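Local structure of cystatin F (Homo sapiens, 2CH9) at residues D47-R58 / L71-K82. The protein inhibits papain-like cysteine proteases such as papain and cathepsin L, though more weakly than other cystatins, and forms disulfide-linked homodimers. Residues are numbered along the deposited sequence; the frame is centred on the assembly and turned at random. Where two conformers were deposited one is given.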
ATOM      1  N   ASP A  47      26.273  -6.025  -0.914  1.00 56.20           N
ATOM      2  CA  ASP A  47      27.256  -5.201  -1.590  1.00 56.33           C
ATOM      3  C   ASP A  47      28.432  -5.006  -0.641  1.00 56.61           C
ATOM      4  O   ASP A  47      28.320  -5.253   0.570  1.00 56.53           O
ATOM      5  CB  ASP A  47      26.654  -3.846  -1.981  1.00 56.26           C
ATOM      6  CG  ASP A  47      27.420  -3.170  -3.108  1.00 56.17           C
ATOM      7  OD1 ASP A  47      27.300  -3.607  -4.273  1.00 55.44           O
ATOM      8  OD2 ASP A  47      28.146  -2.197  -2.830  1.00 56.06           O
ATOM      9  N   MET A  48      29.561  -4.564  -1.176  1.00 56.50           N
ATOM     10  CA  MET A  48      30.693  -4.265  -0.329  1.00 56.88           C
ATOM     11  C   MET A  48      30.629  -2.824   0.202  1.00 55.59           C
ATOM     12  O   MET A  48      31.273  -2.487   1.197  1.00 55.42           O
ATOM     13  CB  MET A  48      31.997  -4.609  -1.053  1.00 56.99           C
ATOM     14  CG  MET A  48      32.883  -3.467  -1.481  1.00 58.04           C
ATOM     15  SD  MET A  48      34.587  -4.046  -1.359  1.00 60.96           S
ATOM     16  CE  MET A  48      34.709  -4.380   0.409  1.00 61.45           C
ATOM     17  N   PHE A  49      29.828  -1.991  -0.458  1.00 54.61           N
ATOM     18  CA  PHE A  49      29.587  -0.615  -0.020  1.00 53.84           C
ATOM     19  C   PHE A  49      28.152  -0.383   0.450  1.00 53.45           C
ATOM     20  O   PHE A  49      27.223  -1.080   0.028  1.00 52.93           O
ATOM     21  CB  PHE A  49      29.920   0.375  -1.138  1.00 53.83           C
ATOM     22  CG  PHE A  49      31.374   0.397  -1.526  1.00 53.99           C
ATOM     23  CD1 PHE A  49      32.314   1.042  -0.727  1.00 53.45           C
ATOM     24  CD2 PHE A  49      31.801  -0.218  -2.698  1.00 54.02           C
ATOM     25  CE1 PHE A  49      33.660   1.068  -1.083  1.00 53.74           C
ATOM     26  CE2 PHE A  49      33.157  -0.196  -3.062  1.00 54.94           C
ATOM     27  CZ  PHE A  49      34.083   0.447  -2.253  1.00 53.50           C
ATOM     28  N   LEU A  50      27.978   0.606   1.323  1.00 52.92           N
ATOM     29  CA  LEU A  50      26.645   1.044   1.718  1.00 52.92           C
ATOM     30  C   LEU A  50      26.015   1.919   0.621  1.00 52.54           C
ATOM     31  O   LEU A  50      26.703   2.689  -0.059  1.00 52.47           O
ATOM     32  CB  LEU A  50      26.684   1.836   3.034  1.00 52.67           C
ATOM     33  CG  LEU A  50      27.117   1.211   4.358  1.00 53.19           C
ATOM     34  CD1 LEU A  50      27.226   2.315   5.406  1.00 52.37           C
ATOM     35  CD2 LEU A  50      26.152   0.122   4.814  1.00 53.95           C
ATOM     36  N   PHE A  51      24.704   1.802   0.466  1.00 52.41           N
ATOM     37  CA  PHE A  51      23.955   2.687  -0.417  1.00 52.29           C
ATOM     38  C   PHE A  51      23.298   3.775   0.412  1.00 52.54           C
ATOM     39  O   PHE A  51      23.130   3.615   1.614  1.00 52.52           O
ATOM     40  CB  PHE A  51      22.910   1.898  -1.199  1.00 51.90           C
ATOM     41  CG  PHE A  51      23.467   1.154  -2.381  1.00 52.22           C
ATOM     42  CD1 PHE A  51      24.393   0.127  -2.211  1.00 51.99           C
ATOM     43  CD2 PHE A  51      23.048   1.468  -3.674  1.00 52.29           C
ATOM     44  CE1 PHE A  51      24.905  -0.572  -3.315  1.00 52.08           C
ATOM     45  CE2 PHE A  51      23.553   0.781  -4.783  1.00 52.36           C
ATOM     46  CZ  PHE A  51      24.482  -0.242  -4.604  1.00 52.43           C
ATOM     47  N   LYS A  52      22.914   4.871  -0.240  1.00 52.82           N
ATOM     48  CA  LYS A  52      22.260   5.992   0.426  1.00 53.34           C
ATOM     49  C   LYS A  52      21.166   6.553  -0.486  1.00 53.91           C
ATOM     50  O   LYS A  52      21.308   6.559  -1.722  1.00 54.21           O
ATOM     51  CB  LYS A  52      23.305   7.070   0.749  1.00 53.26           C
ATOM     52  CG  LYS A  52      22.814   8.309   1.490  1.00 53.36           C
ATOM     53  CD  LYS A  52      23.970   9.271   1.719  1.00 53.23           C
ATOM     54  CE  LYS A  52      23.535  10.512   2.463  1.00 53.88           C
ATOM     55  NZ  LYS A  52      24.670  11.472   2.653  1.00 55.07           N
ATOM     56  N   GLU A  53      20.067   7.007   0.109  1.00 54.06           N
ATOM     57  CA  GLU A  53      19.003   7.615  -0.686  1.00 53.99           C
ATOM     58  C   GLU A  53      19.589   8.825  -1.433  1.00 54.10           C
ATOM     59  O   GLU A  53      20.311   9.641  -0.844  1.00 53.34           O
ATOM     60  CB  GLU A  53      17.806   7.982   0.200  1.00 54.12           C
ATOM     61  CG  GLU A  53      17.983   9.213   1.121  1.00 54.58           C
ATOM     62  CD  GLU A  53      18.813   8.959   2.378  1.00 54.55           C
ATOM     63  OE1 GLU A  53      19.304   7.831   2.619  1.00 55.31           O
ATOM     64  OE2 GLU A  53      18.987   9.924   3.141  1.00 56.86           O
ATOM     65  N   SER A  54      19.324   8.910  -2.738  1.00 54.17           N
ATOM     66  CA  SER A  54      19.869  10.007  -3.537  1.00 54.34           C
ATOM     67  C   SER A  54      18.811  10.993  -4.018  1.00 54.49           C
ATOM     68  O   SER A  54      19.118  12.158  -4.234  1.00 54.62           O
ATOM     69  CB  SER A  54      20.718   9.490  -4.710  1.00 54.38           C
ATOM     70  OG  SER A  54      19.943   8.789  -5.667  1.00 54.92           O
ATOM     71  N   ARG A  55      17.572  10.532  -4.180  1.00 54.75           N
ATOM     72  CA  ARG A  55      16.493  11.388  -4.666  1.00 55.10           C
ATOM     73  C   ARG A  55      15.149  10.784  -4.303  1.00 54.93           C
ATOM     74  O   ARG A  55      14.957   9.589  -4.437  1.00 55.33           O
ATOM     75  CB  ARG A  55      16.606  11.578  -6.189  1.00 55.01           C
ATOM     76  CG  ARG A  55      15.601  12.535  -6.799  1.00 57.02           C
ATOM     77  CD  ARG A  55      16.093  13.079  -8.152  1.00 59.95           C
ATOM     78  NE  ARG A  55      15.913  12.112  -9.235  1.00 62.43           N
ATOM     79  CZ  ARG A  55      15.172  12.319 -10.325  1.00 64.64           C
ATOM     80  NH1 ARG A  55      14.532  13.474 -10.503  1.00 64.40           N
ATOM     81  NH2 ARG A  55      15.070  11.365 -11.246  1.00 65.10           N
ATOM     82  N   ILE A  56      14.218  11.613  -3.848  1.00 54.55           N
ATOM     83  CA  ILE A  56      12.861  11.161  -3.597  1.00 54.03           C
ATOM     84  C   ILE A  56      11.982  11.855  -4.616  1.00 54.10           C
ATOM     85  O   ILE A  56      11.811  13.075  -4.563  1.00 53.63           O
ATOM     86  CB  ILE A  56      12.400  11.497  -2.172  1.00 54.12           C
ATOM     87  CG1 ILE A  56      13.362  10.900  -1.157  1.00 54.07           C
ATOM     88  CG2 ILE A  56      10.960  11.003  -1.941  1.00 53.42           C
ATOM     89  CD1 ILE A  56      13.356  11.606   0.158  1.00 56.83           C
ATOM     90  N   THR A  57      11.441  11.081  -5.554  1.00 53.75           N
ATOM     91  CA  THR A  57      10.715  11.668  -6.675  1.00 53.56           C
ATOM     92  C   THR A  57       9.222  11.824  -6.395  1.00 53.24           C
ATOM     93  O   THR A  57       8.604  12.787  -6.846  1.00 52.21           O
ATOM     94  CB  THR A  57      10.956  10.894  -7.994  1.00 53.67           C
ATOM     95  OG1 THR A  57      11.042   9.495  -7.719  1.00 54.62           O
ATOM     96  CG2 THR A  57      12.265  11.326  -8.617  1.00 54.07           C
ATOM     97  N   ARG A  58       8.656  10.884  -5.636  1.00 52.89           N
ATOM     98  CA  ARG A  58       7.224  10.893  -5.316  1.00 53.52           C
ATOM     99  C   ARG A  58       7.002  10.342  -3.917  1.00 51.94           C
ATOM    100  O   ARG A  58       7.764   9.505  -3.447  1.00 51.39           O
ATOM    101  CB  ARG A  58       6.409  10.101  -6.365  1.00 53.33           C
ATOM    102  CG  ARG A  58       6.404  10.766  -7.724  1.00 54.84           C
ATOM    103  CD  ARG A  58       5.444  10.160  -8.747  1.00 57.82           C
ATOM    104  NE  ARG A  58       6.075   9.069  -9.494  1.00 66.27           N
ATOM    105  CZ  ARG A  58       5.529   8.442 -10.539  1.00 67.54           C
ATOM    106  NH1 ARG A  58       4.321   8.789 -10.978  1.00 69.18           N
ATOM    107  NH2 ARG A  58       6.186   7.448 -11.137  1.00 67.67           N
ATOM    108  N   LEU A  71       6.765   5.537  -1.017  1.00 54.71           N
ATOM    109  CA  LEU A  71       7.834   6.369  -1.563  1.00 55.01           C
ATOM    110  C   LEU A  71       8.388   5.829  -2.861  1.00 55.58           C
ATOM    111  O   LEU A  71       8.529   4.622  -3.038  1.00 55.89           O
ATOM    112  CB  LEU A  71       8.992   6.511  -0.573  1.00 54.75           C
ATOM    113  CG  LEU A  71       8.741   6.982   0.854  1.00 54.50           C
ATOM    114  CD1 LEU A  71      10.069   7.047   1.566  1.00 52.43           C
ATOM    115  CD2 LEU A  71       8.048   8.362   0.900  1.00 52.32           C
ATOM    116  N   GLU A  72       8.685   6.756  -3.768  1.00 55.45           N
ATOM    117  CA  GLU A  72       9.480   6.492  -4.948  1.00 56.00           C
ATOM    118  C   GLU A  72      10.815   7.194  -4.687  1.00 55.76           C
ATOM    119  O   GLU A  72      10.894   8.418  -4.668  1.00 56.21           O
ATOM    120  CB  GLU A  72       8.793   7.058  -6.194  1.00 55.58           C
ATOM    121  CG  GLU A  72       9.453   6.704  -7.498  1.00 56.25           C
ATOM    122  CD  GLU A  72       8.740   7.337  -8.686  1.00 57.53           C
ATOM    123  OE1 GLU A  72       8.856   8.579  -8.882  1.00 61.32           O
ATOM    124  OE2 GLU A  72       8.060   6.602  -9.436  1.00 58.94           O
ATOM    125  N   VAL A  73      11.854   6.400  -4.482  1.00 55.56           N
ATOM    126  CA  VAL A  73      13.132   6.898  -3.979  1.00 55.62           C
ATOM    127  C   VAL A  73      14.277   6.292  -4.807  1.00 55.45           C
ATOM    128  O   VAL A  73      14.257   5.102  -5.118  1.00 56.21           O
ATOM    129  CB  VAL A  73      13.285   6.593  -2.451  0.50 55.46           C
ATOM    130  CG1 VAL A  73      12.838   5.174  -2.118  0.50 55.86           C
ATOM    131  CG2 VAL A  73      14.707   6.860  -1.956  0.50 55.45           C
ATOM    132  N   GLU A  74      15.226   7.119  -5.227  1.00 54.69           N
ATOM    133  CA  GLU A  74      16.426   6.619  -5.869  1.00 54.62           C
ATOM    134  C   GLU A  74      17.514   6.421  -4.815  1.00 54.31           C
ATOM    135  O   GLU A  74      17.654   7.232  -3.901  1.00 54.26           O
ATOM    136  CB  GLU A  74      16.896   7.561  -6.977  1.00 54.33           C
ATOM    137  CG  GLU A  74      16.051   7.475  -8.250  1.00 57.22           C
ATOM    138  CD  GLU A  74      16.311   8.615  -9.215  1.00 60.21           C
ATOM    139  OE1 GLU A  74      17.428   9.188  -9.202  1.00 62.33           O
ATOM    140  OE2 GLU A  74      15.397   8.946 -10.002  1.00 63.03           O
ATOM    141  N   ILE A  75      18.258   5.326  -4.931  1.00 53.70           N
ATOM    142  CA  ILE A  75      19.379   5.061  -4.032  1.00 53.25           C
ATOM    143  C   ILE A  75      20.660   4.882  -4.835  1.00 53.18           C
ATOM    144  O   ILE A  75      20.615   4.430  -5.977  1.00 52.94           O
ATOM    145  CB  ILE A  75      19.122   3.840  -3.127  1.00 53.23           C
ATOM    146  CG1 ILE A  75      19.005   2.550  -3.952  1.00 53.18           C
ATOM    147  CG2 ILE A  75      17.856   4.064  -2.278  1.00 52.44           C
ATOM    148  CD1 ILE A  75      19.030   1.293  -3.102  1.00 51.24           C
ATOM    149  N   GLY A  76      21.790   5.260  -4.244  1.00 52.57           N
ATOM    150  CA  GLY A  76      23.071   5.189  -4.929  1.00 52.39           C
ATOM    151  C   GLY A  76      24.185   4.647  -4.057  1.00 52.43           C
ATOM    152  O   GLY A  76      24.179   4.836  -2.834  1.00 52.17           O
ATOM    153  N   ARG A  77      25.148   3.974  -4.687  1.00 52.33           N
ATOM    154  CA  ARG A  77      26.286   3.420  -3.964  1.00 52.24           C
ATOM    155  C   ARG A  77      27.187   4.542  -3.449  1.00 52.14           C
ATOM    156  O   ARG A  77      27.505   5.475  -4.186  1.00 52.10           O
ATOM    157  CB  ARG A  77      27.072   2.444  -4.840  1.00 51.93           C
ATOM    158  CG  ARG A  77      28.162   1.710  -4.072  1.00 51.81           C
ATOM    159  CD  ARG A  77      29.017   0.817  -4.956  1.00 52.63           C
ATOM    160  NE  ARG A  77      28.392  -0.477  -5.235  1.00 52.74           N
ATOM    161  CZ  ARG A  77      28.211  -0.981  -6.453  1.00 55.05           C
ATOM    162  NH1 ARG A  77      28.616  -0.313  -7.529  1.00 55.42           N
ATOM    163  NH2 ARG A  77      27.634  -2.169  -6.602  1.00 54.87           N
ATOM    164  N   THR A  78      27.567   4.455  -2.173  1.00 52.48           N
ATOM    165  CA  THR A  78      28.500   5.406  -1.564  1.00 52.50           C
ATOM    166  C   THR A  78      29.914   4.822  -1.498  1.00 52.64           C
ATOM    167  O   THR A  78      30.141   3.667  -1.866  1.00 52.32           O
ATOM    168  CB  THR A  78      28.069   5.815  -0.130  1.00 52.64           C
ATOM    169  OG1 THR A  78      28.244   4.708   0.761  1.00 53.58           O
ATOM    170  CG2 THR A  78      26.627   6.267  -0.090  1.00 52.05           C
ATOM    171  N   THR A  79      30.857   5.625  -1.010  1.00 53.03           N
ATOM    172  CA  THR A  79      32.249   5.200  -0.870  1.00 53.29           C
ATOM    173  C   THR A  79      32.532   4.609   0.520  1.00 53.70           C
ATOM    174  O   THR A  79      33.687   4.345   0.866  1.00 53.80           O
ATOM    175  CB  THR A  79      33.229   6.376  -1.114  1.00 53.39           C
ATOM    176  OG1 THR A  79      32.978   7.410  -0.156  1.00 53.14           O
ATOM    177  CG2 THR A  79      33.075   6.941  -2.520  1.00 53.04           C
ATOM    178  N   CYS A  80      31.478   4.420   1.314  1.00 53.61           N
ATOM    179  CA  CYS A  80      31.606   3.859   2.651  1.00 53.45           C
ATOM    180  C   CYS A  80      31.385   2.376   2.614  1.00 52.63           C
ATOM    181  O   CYS A  80      30.353   1.910   2.151  1.00 51.92           O
ATOM    182  CB  CYS A  80      30.559   4.436   3.586  1.00 53.79           C
ATOM    183  SG  CYS A  80      30.805   6.104   4.173  1.00 56.96           S
ATOM    184  N   LYS A  81      32.351   1.635   3.144  1.00 52.55           N
ATOM    185  CA  LYS A  81      32.246   0.183   3.215  1.00 52.11           C
ATOM    186  C   LYS A  81      31.199  -0.265   4.238  1.00 51.65           C
ATOM    187  O   LYS A  81      30.997   0.379   5.280  1.00 51.43           O
ATOM    188  CB  LYS A  81      33.614  -0.447   3.491  1.00 52.42           C
ATOM    189  CG  LYS A  81      34.499  -0.511   2.253  1.00 53.58           C
ATOM    190  CD  LYS A  81      35.660  -1.460   2.460  1.00 56.80           C
ATOM    191  CE  LYS A  81      36.539  -1.519   1.226  1.00 57.95           C
ATOM    192  NZ  LYS A  81      37.478  -2.688   1.261  1.00 58.69           N
ATOM    193  N   LYS A  82      30.509  -1.350   3.898  1.00 50.75           N
ATOM    194  CA  LYS A  82      29.564  -2.002   4.790  1.00 50.08           C
ATOM    195  C   LYS A  82      30.330  -2.640   5.966  1.00 49.64           C
ATOM    196  O   LYS A  82      31.528  -2.888   5.858  1.00 49.24           O
ATOM    197  CB  LYS A  82      28.798  -3.065   4.001  1.00 50.04           C
ATOM    198  CG  LYS A  82      27.465  -3.416   4.607  1.00 50.92           C
ATOM    199  CD  LYS A  82      26.630  -4.335   3.729  1.00 51.10           C
ATOM    200  CE  LYS A  82      25.613  -5.055   4.608  1.00 52.59           C
ATOM    201  NZ  LYS A  82      24.809  -6.061   3.867  1.00 52.86           N
TER
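The F51 ring carries the chain of R77 over one face: R77 CB sits 3.9 Å from the centroid of the F51 ring and 18° off the normal, a CH-pi contact, while the D47 carboxylate lies at the ring's edge. F49 has C80 O near its plane at the edge and M48 CG over one face. R77 runs on past F51 with CG anti to the backbone N and bends at chi3, which turns its guanidinium edge to D47. The carboxylate and guanidinium planes are 13° apart, and the grip is side-on, R77 NH2 to D47 OD1 at 2.8 Å and R77 NE to D47 OD2 at 3.0 Å. The latter oxygen also takes F49 N from its opposite face, closing an Asx turn; R77 NH1 donates a hydrogen bond to L99 O.

Strands 49-63 and 67-78 form an antiparallel hairpin in the cystatin sheet, which wraps the helix 28-44; I75 and E53 touch V38 of that helix. Two classic bulges interrupt the pairing, S54 and R55 facing E74, and T57 and R58 facing E72.

On the sheet face shared by E72, E74, R55 and R58, acids meet arginines. E72 OE1 accepts T57 OG1 at 2.6 Å on its anti side and R58 NE at 2.9 Å from above the carboxylate plane; R58 NH2 reaches the syn lone pair of E72 OE2. The R55 guanidinium and E74 carboxylate planes stand 69° apart, against the near-parallel planes of R77 and D47: R55 NH2 meets E74 OE2 at 2.7 Å, with T57 CG2 over one guanidinium face.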